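Local coordinates for acyl-coenzyme A oxidase 3 (Yarrowia lipolytica, PDB 5YS9), which oxidises acyl-CoA to (2E)-enoyl-CoA with bound FAD, reducing oxygen to hydrogen peroxide in peroxisomal fatty acid beta-oxidation, at residues K35-I38 / K39-T42; D577-P580 / Y581-L585; N587-T590 / L591-I594; I612-V615 / T616-N620. All blocks are in the same frame, centred on the assembly; numbering follows the deposited sequence.

All four contacts are local, each set on a helical turn. Interaction 1, at the entry to helix 38-46, and interaction 2, at the opening of helix 579-596, touch each other and are partly buried; both bring aromatic side chains to a helix beginning. Interaction 3 lies further along helix 579-596, its centre about 14 Å from that of interaction 2, and is the buried one, with a serine hydroxyl and two aromatic rings packed among neighbouring helices. Interaction 4, on helix 609-628, packs its valines against interaction 3 but also has exposed polar residues and reaches the second subunit, so valine packing on one side is joined by a salt bridge on another.

Interaction 1 of 4, residues K35-I38 / K39-T42; sequences KFPI and KDMT
A Met-aromatic contact marks the entry to helix 38-46, where Met-41 reaches back to the ring of Phe-36 in the preceding loop. The methyl comes in over one ring face: CE of Met-41 stands 4.1 Å from the centroid of the Phe-36 ring, offset toward the rim, where it meets CZ and CE1 in a CH-pi contact. SD of Met-41 lies obliquely to the same ring. Lower on the side chain, Met-41 CB packs 3.8 Å from Phe-36 CE1. Phe-36 CG sits between its own backbone N and carbonyl carbon (chi1 52°), which swings the ring toward the helix. In this first turn, Ile-38 O accepts from Thr-42 N at 3.0 Å and, weakly, from Met-41 N. Asp-40 N bonds to Pro-37 O from above the carbonyl plane. Asp-40 OD2 rests 3.3 Å from Pro-37 CG and close to the like-charged carboxylate of Asp-577; Lys-575 is a weak, distant ion-pair partner. Tyr-581, on helix 579-596, meets the Phe-36 ring with planes at about 40°. Replacing Phe-36 with alanine would probably leave the Met-41 methyl without the ring face beneath it, and Tyr-581 without the ring it meets. Thr-42 OG1 bonds to Ala-636 O.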
loop_
_atom_site.group_PDB
_atom_site.type_symbol
_atom_site.label_atom_id
_atom_site.label_comp_id
_atom_site.label_asym_id
_atom_site.label_seq_id
_atom_site.Cartn_x
_atom_site.Cartn_y
_atom_site.Cartn_z
ATOM N N LYS A 35 30.150 -7.488 14.442
ATOM C CA LYS A 35 31.120 -8.549 14.813
ATOM C C LYS A 35 31.691 -9.316 13.661
ATOM O O LYS A 35 32.652 -10.025 13.826
ATOM C CB LYS A 35 30.505 -9.527 15.799
ATOM C CG LYS A 35 30.599 -9.021 17.230
ATOM C CD LYS A 35 29.373 -9.422 18.036
ATOM C CE LYS A 35 29.739 -10.017 19.371
ATOM N NZ LYS A 35 28.473 -10.182 20.125
ATOM N N PHE A 36 31.136 -9.131 12.481
ATOM C CA PHE A 36 31.591 -9.822 11.290
ATOM C C PHE A 36 32.160 -8.811 10.313
ATOM O O PHE A 36 31.856 -7.624 10.389
ATOM C CB PHE A 36 30.456 -10.632 10.648
ATOM C CG PHE A 36 29.196 -9.848 10.394
ATOM C CD1 PHE A 36 29.002 -9.195 9.199
ATOM C CD2 PHE A 36 28.179 -9.819 11.343
ATOM C CE1 PHE A 36 27.820 -8.511 8.952
ATOM C CE2 PHE A 36 27.010 -9.117 11.109
ATOM C CZ PHE A 36 26.824 -8.458 9.913
ATOM N N PRO A 37 33.013 -9.276 9.400
ATOM C CA PRO A 37 33.434 -8.375 8.328
ATOM C C PRO A 37 32.302 -8.334 7.318
ATOM O O PRO A 37 31.747 -9.391 6.942
ATOM C CB PRO A 37 34.691 -9.060 7.749
ATOM C CG PRO A 37 34.598 -10.496 8.150
ATOM C CD PRO A 37 33.573 -10.637 9.258
ATOM N N ILE A 38 31.967 -7.128 6.887
ATOM C CA ILE A 38 30.763 -6.891 6.092
ATOM C C ILE A 38 30.913 -7.558 4.722
ATOM O O ILE A 38 29.983 -8.204 4.251
ATOM C CB ILE A 38 30.426 -5.375 6.009
ATOM C CG1 ILE A 38 30.038 -4.842 7.408
ATOM C CG2 ILE A 38 29.299 -5.093 5.024
ATOM C CD1 ILE A 38 31.140 -4.111 8.135
ATOM N N LYS A 39 32.092 -7.439 4.127
ATOM C CA LYS A 39 32.429 -8.090 2.852
ATOM C C LYS A 39 31.940 -9.550 2.788
ATOM O O LYS A 39 31.381 -9.983 1.765
ATOM C CB LYS A 39 33.945 -7.938 2.581
ATOM C CG LYS A 39 34.648 -9.019 1.760
ATOM C CD LYS A 39 35.949 -9.495 2.419
ATOM C CE LYS A 39 36.471 -10.811 1.827
ATOM N NZ LYS A 39 37.050 -10.679 0.454
ATOM N N ASP A 40 32.098 -10.305 3.863
ATOM C CA ASP A 40 31.656 -11.711 3.823
ATOM C C ASP A 40 30.135 -11.877 3.833
ATOM O O ASP A 40 29.615 -12.870 3.315
ATOM C CB ASP A 40 32.273 -12.517 4.955
ATOM C CG ASP A 40 33.778 -12.652 4.835
ATOM O OD1 ASP A 40 34.346 -12.535 3.720
ATOM O OD2 ASP A 40 34.397 -12.904 5.892
ATOM N N MET A 41 29.418 -10.926 4.430
ATOM C CA MET A 41 27.967 -10.936 4.365
ATOM C C MET A 41 27.476 -10.575 2.938
ATOM O O MET A 41 26.542 -11.175 2.430
ATOM C CB MET A 41 27.407 -9.979 5.427
ATOM C CG MET A 41 25.929 -10.137 5.712
ATOM S SD MET A 41 25.583 -11.803 6.263
ATOM C CE MET A 41 25.484 -11.575 8.035
ATOM N N THR A 42 28.158 -9.640 2.285
ATOM C CA THR A 42 27.885 -9.283 0.917
ATOM C C THR A 42 28.155 -10.453 -0.030
ATOM O O THR A 42 27.370 -10.666 -0.975
ATOM C CB THR A 42 28.700 -8.051 0.483
ATOM O OG1 THR A 42 28.601 -7.043 1.495
ATOM C CG2 THR A 42 28.181 -7.508 -0.785
#

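Interaction 2 of 4, residues D577-P580 / Y581-L585; sequences DVKP and YLINL
Val-578 O receives Leu-582 N at 3.1 Å in a nearly straight bond (N-H...O angle 163°) and a weak second one from Tyr-581 N. This is the opening turn of alpha-helix 579-596, carried on by Ile-583 N to Lys-579 O at 3.0 Å and Asn-584 N to Pro-580 O at 3.1 Å. Pro-580 has no N-H to offer, which costs little in a first helical turn, where amides lack acceptors one turn back. The aromatic side chain folds back along this turn: with CG beside the backbone N and anti to the carbonyl carbon (chi1 -53°), Tyr-581 brings its ring edge to the main chain, and CE2 lies 3.4 Å from Asp-577 O, which is in the plane of the ring. Beyond it, the Tyr-581 side chain packs on Lys-35 in the loop before helix 38-46. Cutting Tyr-581 back to an alanine removes the ring, which is likely to leave the Asp-577 carbonyl without the edge beside it and open a gap next to Phe-36 and Lys-35. On another side of the helix, Leu-582 packs on Met-41 and Tyr-363. One turn apart, Ile-583 CD1 touches Lys-579 CG at 3.9 Å.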
loop_
_atom_site.group_PDB
_atom_site.type_symbol
_atom_site.label_atom_id
_atom_site.label_comp_id
_atom_site.label_asym_id
_atom_site.label_seq_id
_atom_site.Cartn_x
_atom_site.Cartn_y
_atom_site.Cartn_z
ATOM N N ASP A 577 32.464 -17.012 9.741
ATOM C CA ASP A 577 32.395 -15.756 10.530
ATOM C C ASP A 577 31.030 -15.021 10.452
ATOM O O ASP A 577 30.655 -14.276 11.386
ATOM C CB ASP A 577 33.590 -14.805 10.290
ATOM C CG ASP A 577 33.819 -14.455 8.833
ATOM O OD1 ASP A 577 32.884 -14.467 8.005
ATOM O OD2 ASP A 577 34.983 -14.153 8.513
ATOM N N VAL A 578 30.269 -15.302 9.394
ATOM C CA VAL A 578 28.935 -14.752 9.251
ATOM C C VAL A 578 27.846 -15.725 9.654
ATOM O O VAL A 578 26.757 -15.276 9.999
ATOM C CB VAL A 578 28.667 -14.217 7.827
ATOM C CG1 VAL A 578 29.389 -12.892 7.618
ATOM C CG2 VAL A 578 29.050 -15.216 6.739
ATOM N N LYS A 579 28.135 -17.035 9.643
ATOM C CA LYS A 579 27.107 -18.065 9.754
ATOM C C LYS A 579 26.185 -17.865 10.974
ATOM O O LYS A 579 24.940 -17.880 10.807
ATOM C CB LYS A 579 27.724 -19.483 9.700
ATOM C CG LYS A 579 26.753 -20.639 9.973
ATOM C CD LYS A 579 27.359 -22.017 9.706
ATOM C CE LYS A 579 27.402 -22.368 8.212
ATOM N NZ LYS A 579 27.539 -23.836 7.952
ATOM N N PRO A 580 26.771 -17.631 12.192
ATOM C CA PRO A 580 25.862 -17.486 13.365
ATOM C C PRO A 580 24.902 -16.315 13.257
ATOM O O PRO A 580 23.794 -16.399 13.790
ATOM C CB PRO A 580 26.788 -17.319 14.570
ATOM C CG PRO A 580 28.157 -17.596 14.073
ATOM C CD PRO A 580 28.187 -17.518 12.577
ATOM N N TYR A 581 25.328 -15.250 12.578
ATOM C CA TYR A 581 24.505 -14.014 12.426
ATOM C C TYR A 581 23.403 -14.242 11.393
ATOM O O TYR A 581 22.277 -13.790 11.582
ATOM C CB TYR A 581 25.384 -12.787 12.131
ATOM C CG TYR A 581 26.476 -12.675 13.192
ATOM C CD1 TYR A 581 26.193 -12.183 14.486
ATOM C CD2 TYR A 581 27.777 -13.129 12.932
ATOM C CE1 TYR A 581 27.169 -12.148 15.467
ATOM C CE2 TYR A 581 28.773 -13.077 13.911
ATOM C CZ TYR A 581 28.463 -12.604 15.155
ATOM O OH TYR A 581 29.451 -12.580 16.073
ATOM N N LEU A 582 23.708 -15.007 10.336
ATOM C CA LEU A 582 22.674 -15.447 9.410
ATOM C C LEU A 582 21.614 -16.375 10.056
ATOM O O LEU A 582 20.407 -16.218 9.805
ATOM C CB LEU A 582 23.321 -16.106 8.210
ATOM C CG LEU A 582 24.118 -15.202 7.257
ATOM C CD1 LEU A 582 24.804 -16.075 6.225
ATOM C CD2 LEU A 582 23.216 -14.208 6.562
ATOM N N ILE A 583 22.038 -17.329 10.884
ATOM C CA ILE A 583 21.091 -18.231 11.554
ATOM C C ILE A 583 20.162 -17.416 12.435
ATOM O O ILE A 583 18.959 -17.706 12.499
ATOM C CB ILE A 583 21.799 -19.372 12.363
ATOM C CG1 ILE A 583 22.249 -20.471 11.397
ATOM C CG2 ILE A 583 20.866 -20.057 13.358
ATOM C CD1 ILE A 583 23.451 -21.234 11.915
ATOM N N ASN A 584 20.741 -16.426 13.120
ATOM C CA ASN A 584 20.002 -15.471 13.927
ATOM C C ASN A 584 18.936 -14.788 13.077
ATOM O O ASN A 584 17.811 -14.699 13.490
ATOM C CB ASN A 584 20.954 -14.394 14.522
ATOM C CG ASN A 584 21.632 -14.809 15.831
ATOM O OD1 ASN A 584 22.567 -14.138 16.234
ATOM N ND2 ASN A 584 21.161 -15.861 16.505
ATOM N N LEU A 585 19.311 -14.291 11.903
ATOM C CA LEU A 585 18.339 -13.745 10.948
ATOM C C LEU A 585 17.286 -14.771 10.585
ATOM O O LEU A 585 16.090 -14.474 10.669
ATOM C CB LEU A 585 18.994 -13.294 9.630
ATOM C CG LEU A 585 19.292 -11.817 9.395
ATOM C CD1 LEU A 585 19.564 -11.604 7.905
ATOM C CD2 LEU A 585 18.156 -10.907 9.862
#

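Interaction 3 of 4, residues N587-T590 / L591-I594; sequences NLFT and LWSI
With OG of Ser-593 beside its backbone N and anti to its carbonyl carbon (chi1 -60°), the hydroxyl turns back one helical turn to Phe-589 O, 2.8 Å away. Phe-589 takes the other course: its CG is anti to the backbone N (chi1 177°), and this carries the ring along the helix so that Ser-593 OG comes to stand 3.8 Å above one face, nearest atom CE1 and displaced toward the rim. The carbonyl of Phe-589 therefore accepts twice, from Ser-593 N at 2.9 Å, the regular alpha-helical bond, and from the hydroxyl, which approaches well above the carbonyl plane. The same oxygen lies in the plane of the Trp-592 ring, at its edge, with CE3 of Trp-592 3.8 Å off. The two aromatic side chains approach more loosely, Phe-589 CD1 to Trp-592 CE3 at 4.5 Å. On the next strip of the helix, Leu-591 lays CD1 against Asn-587 CB at 4.1 Å, and its amide bonds to Asn-587 O.

This is the second half of helix 579-596, enclosed within a helical bundle: helix 349-385 covers Phe-589 and Trp-592, with Phe-361 edge-to-face to Phe-589, and helix 507-534 covers Leu-591 and Ile-594. Asn-587 is tied to the hydroxyls of Tyr-567 and Tyr-622.

Ser-593 OG also bonds to Arg-559 NE, so the buried hydroxyl can accept from the guanidinium while donating to Phe-589 O; the nearby positive charge would probably polarise it and strengthen that second bond.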
loop_
_atom_site.group_PDB
_atom_site.type_symbol
_atom_site.label_atom_id
_atom_site.label_comp_id
_atom_site.label_asym_id
_atom_site.label_seq_id
_atom_site.Cartn_x
_atom_site.Cartn_y
_atom_site.Cartn_z
ATOM N N ASN A 587 16.365 -17.649 11.988
ATOM C CA ASN A 587 15.476 -18.004 13.118
ATOM C C ASN A 587 14.431 -16.979 13.377
ATOM O O ASN A 587 13.301 -17.349 13.656
ATOM C CB ASN A 587 16.262 -18.267 14.404
ATOM C CG ASN A 587 16.962 -19.615 14.391
ATOM O OD1 ASN A 587 17.059 -20.292 13.358
ATOM N ND2 ASN A 587 17.419 -20.020 15.548
ATOM N N LEU A 588 14.797 -15.696 13.259
ATOM C CA LEU A 588 13.830 -14.586 13.430
ATOM C C LEU A 588 12.789 -14.679 12.337
ATOM O O LEU A 588 11.597 -14.721 12.622
ATOM C CB LEU A 588 14.519 -13.219 13.421
ATOM C CG LEU A 588 13.644 -11.976 13.642
ATOM C CD1 LEU A 588 12.688 -12.066 14.867
ATOM C CD2 LEU A 588 14.542 -10.757 13.748
ATOM N N PHE A 589 13.235 -14.806 11.086
ATOM C CA PHE A 589 12.291 -14.990 10.000
ATOM C C PHE A 589 11.297 -16.104 10.342
ATOM O O PHE A 589 10.070 -15.897 10.337
ATOM C CB PHE A 589 13.008 -15.270 8.671
ATOM C CG PHE A 589 12.073 -15.538 7.541
ATOM C CD1 PHE A 589 11.181 -14.552 7.114
ATOM C CD2 PHE A 589 12.021 -16.795 6.934
ATOM C CE1 PHE A 589 10.267 -14.819 6.086
ATOM C CE2 PHE A 589 11.126 -17.051 5.894
ATOM C CZ PHE A 589 10.259 -16.060 5.465
ATOM N N THR A 590 11.845 -17.257 10.690
ATOM C CA THR A 590 11.087 -18.461 10.732
ATOM C C THR A 590 10.136 -18.465 11.941
ATOM O O THR A 590 8.957 -18.867 11.825
ATOM C CB THR A 590 12.022 -19.693 10.703
ATOM O OG1 THR A 590 12.757 -19.739 9.467
ATOM C CG2 THR A 590 11.223 -20.972 10.844
ATOM N N LEU A 591 10.641 -18.010 13.090
ATOM C CA LEU A 591 9.828 -17.952 14.299
ATOM C C LEU A 591 8.782 -16.841 14.249
ATOM O O LEU A 591 7.692 -16.962 14.817
ATOM C CB LEU A 591 10.736 -17.783 15.488
ATOM C CG LEU A 591 11.574 -19.057 15.753
ATOM C CD1 LEU A 591 12.836 -18.751 16.512
ATOM C CD2 LEU A 591 10.739 -20.079 16.522
ATOM N N TRP A 592 9.133 -15.739 13.588
ATOM C CA TRP A 592 8.204 -14.651 13.388
ATOM C C TRP A 592 7.035 -15.174 12.514
ATOM O O TRP A 592 5.858 -15.003 12.874
ATOM C CB TRP A 592 8.931 -13.408 12.800
ATOM C CG TRP A 592 8.013 -12.366 12.313
ATOM C CD1 TRP A 592 7.287 -11.499 13.065
ATOM C CD2 TRP A 592 7.691 -12.099 10.958
ATOM N NE1 TRP A 592 6.540 -10.704 12.273
ATOM C CE2 TRP A 592 6.754 -11.039 10.964
ATOM C CE3 TRP A 592 8.079 -12.666 9.735
ATOM C CZ2 TRP A 592 6.190 -10.508 9.781
ATOM C CZ3 TRP A 592 7.505 -12.146 8.545
ATOM C CH2 TRP A 592 6.569 -11.071 8.586
ATOM N N SER A 593 7.387 -15.865 11.420
ATOM C CA SER A 593 6.409 -16.457 10.511
ATOM C C SER A 593 5.457 -17.416 11.202
ATOM O O SER A 593 4.280 -17.471 10.846
ATOM C CB SER A 593 7.109 -17.219 9.399
ATOM O OG SER A 593 7.935 -16.380 8.645
ATOM N N ILE A 594 5.981 -18.193 12.137
ATOM C CA ILE A 594 5.189 -19.071 12.972
ATOM C C ILE A 594 4.250 -18.269 13.852
ATOM O O ILE A 594 3.101 -18.606 14.008
ATOM C CB ILE A 594 6.106 -19.961 13.833
ATOM C CG1 ILE A 594 6.823 -20.979 12.953
ATOM C CG2 ILE A 594 5.333 -20.676 14.928
ATOM C CD1 ILE A 594 7.970 -21.692 13.618
#

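Interaction 4 of 4, residues I612-V615 / T616-N620; sequences IDQV and TELVN
Regular alpha-helical bonds come first: Thr-616 N reaches Ile-612 O, Glu-617 N reaches Asp-613 O, Leu-618 N reaches Gln-614 O and Val-619 N reaches Val-615 O. The last, at 3.0 Å from Val-619 N to Val-615 O, is the straightest, with an N-H...O angle of 171°. Together they span a little over two turns of helix 609-628.

Apolar contact runs along one strip. Val-615 CG1, anti to its backbone N (chi1 165°), points along the helix toward Val-619, whose CG2 is 4.4 Å away, and CG2 of Val-619 also lies against Val-615 O at 3.4 Å. These valines face helix 579-596: Val-615 rests on Glu-595, and Val-619 fits against Leu-588 and Leu-591, joining the two helices in the C-terminal helical part of the oxidase. Leu-618 leans back over the turn, its CG 3.4 Å from Gln-614 O, and packs on the loop residues Leu-504 and Lys-505.

The polar side chains lie on other sides of the helix. Gln-614 and Glu-617 come near each other on the exposed side, NE2 of Gln-614 to OE2 of Glu-617 at 4.2 Å, too far apart for a hydrogen bond. Thr-616 OG1 bonds to Glu-595 OE2, adding a polar tie to the valine packing between the helices.

Asp-613 turns outward from the helix, and its OD1 forms a salt bridge with Arg-603 of the second subunit, so this helix contributes a charge to the interface between the two subunits of this assembly, where the arginine would probably help keep the aspartate ionised.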
loop_
_atom_site.group_PDB
_atom_site.type_symbol
_atom_site.label_atom_id
_atom_site.label_comp_id
_atom_site.label_asym_id
_atom_site.label_seq_id
_atom_site.Cartn_x
_atom_site.Cartn_y
_atom_site.Cartn_z
ATOM N N ILE A 612 3.164 -21.281 21.938
ATOM C CA ILE A 612 3.039 -19.982 21.294
ATOM C C ILE A 612 3.663 -18.896 22.150
ATOM O O ILE A 612 4.345 -18.017 21.617
ATOM C CB ILE A 612 1.546 -19.577 21.073
ATOM C CG1 ILE A 612 0.781 -20.638 20.268
ATOM C CG2 ILE A 612 1.430 -18.205 20.395
ATOM C CD1 ILE A 612 1.505 -21.096 19.029
ATOM N N ASP A 613 3.397 -18.929 23.458
ATOM C CA ASP A 613 4.073 -18.024 24.410
ATOM C C ASP A 613 5.570 -18.102 24.220
ATOM O O ASP A 613 6.221 -17.070 24.135
ATOM C CB ASP A 613 3.769 -18.346 25.881
ATOM C CG ASP A 613 2.323 -18.113 26.252
ATOM O OD1 ASP A 613 1.456 -18.137 25.352
ATOM O OD2 ASP A 613 2.046 -17.916 27.457
ATOM N N GLN A 614 6.102 -19.320 24.126
ATOM C CA GLN A 614 7.554 -19.525 23.980
ATOM C C GLN A 614 8.083 -18.953 22.657
ATOM O O GLN A 614 9.138 -18.326 22.633
ATOM C CB GLN A 614 7.943 -21.017 24.107
ATOM C CG GLN A 614 9.442 -21.263 24.305
ATOM C CD GLN A 614 9.963 -20.646 25.606
ATOM O OE1 GLN A 614 9.386 -20.867 26.682
ATOM N NE2 GLN A 614 11.023 -19.843 25.514
ATOM N N VAL A 615 7.333 -19.182 21.580
ATOM C CA VAL A 615 7.615 -18.626 20.262
ATOM C C VAL A 615 7.684 -17.108 20.352
ATOM O O VAL A 615 8.660 -16.529 19.855
ATOM C CB VAL A 615 6.565 -19.066 19.216
ATOM C CG1 VAL A 615 6.637 -18.223 17.952
ATOM C CG2 VAL A 615 6.770 -20.541 18.868
ATOM N N THR A 616 6.693 -16.479 21.011
ATOM C CA THR A 616 6.731 -15.021 21.240
ATOM C C THR A 616 8.056 -14.610 21.913
ATOM O O THR A 616 8.763 -13.719 21.427
ATOM C CB THR A 616 5.454 -14.481 21.939
ATOM O OG1 THR A 616 4.369 -14.598 21.032
ATOM C CG2 THR A 616 5.568 -13.023 22.291
ATOM N N GLU A 617 8.452 -15.331 22.950
ATOM C CA GLU A 617 9.663 -14.986 23.669
ATOM C C GLU A 617 10.890 -15.122 22.766
ATOM O O GLU A 617 11.810 -14.316 22.829
ATOM C CB GLU A 617 9.784 -15.838 24.922
ATOM C CG GLU A 617 10.895 -15.380 25.854
ATOM C CD GLU A 617 10.672 -15.825 27.290
ATOM O OE1 GLU A 617 9.553 -15.589 27.803
ATOM O OE2 GLU A 617 11.608 -16.405 27.895
ATOM N N LEU A 618 10.885 -16.125 21.895
ATOM C CA LEU A 618 12.033 -16.357 21.014
ATOM C C LEU A 618 12.184 -15.273 19.952
ATOM O O LEU A 618 13.275 -14.781 19.761
ATOM C CB LEU A 618 11.954 -17.750 20.407
ATOM C CG LEU A 618 12.292 -18.852 21.440
ATOM C CD1 LEU A 618 12.141 -20.235 20.827
ATOM C CD2 LEU A 618 13.690 -18.657 22.018
ATOM N N VAL A 619 11.064 -14.857 19.353
ATOM C CA VAL A 619 11.018 -13.747 18.406
ATOM C C VAL A 619 11.572 -12.447 19.065
ATOM O O VAL A 619 12.399 -11.777 18.475
ATOM C CB VAL A 619 9.572 -13.514 17.873
ATOM C CG1 VAL A 619 9.489 -12.236 17.052
ATOM C CG2 VAL A 619 9.099 -14.672 17.026
ATOM N N ASN A 620 11.112 -12.114 20.274
ATOM C CA ASN A 620 11.698 -11.008 21.075
ATOM C C ASN A 620 13.178 -11.145 21.276
ATOM O O ASN A 620 13.933 -10.170 21.052
ATOM C CB ASN A 620 11.066 -10.875 22.448
ATOM C CG ASN A 620 9.616 -10.434 22.394
ATOM O OD1 ASN A 620 9.121 -10.018 21.353
ATOM N ND2 ASN A 620 8.915 -10.568 23.510
#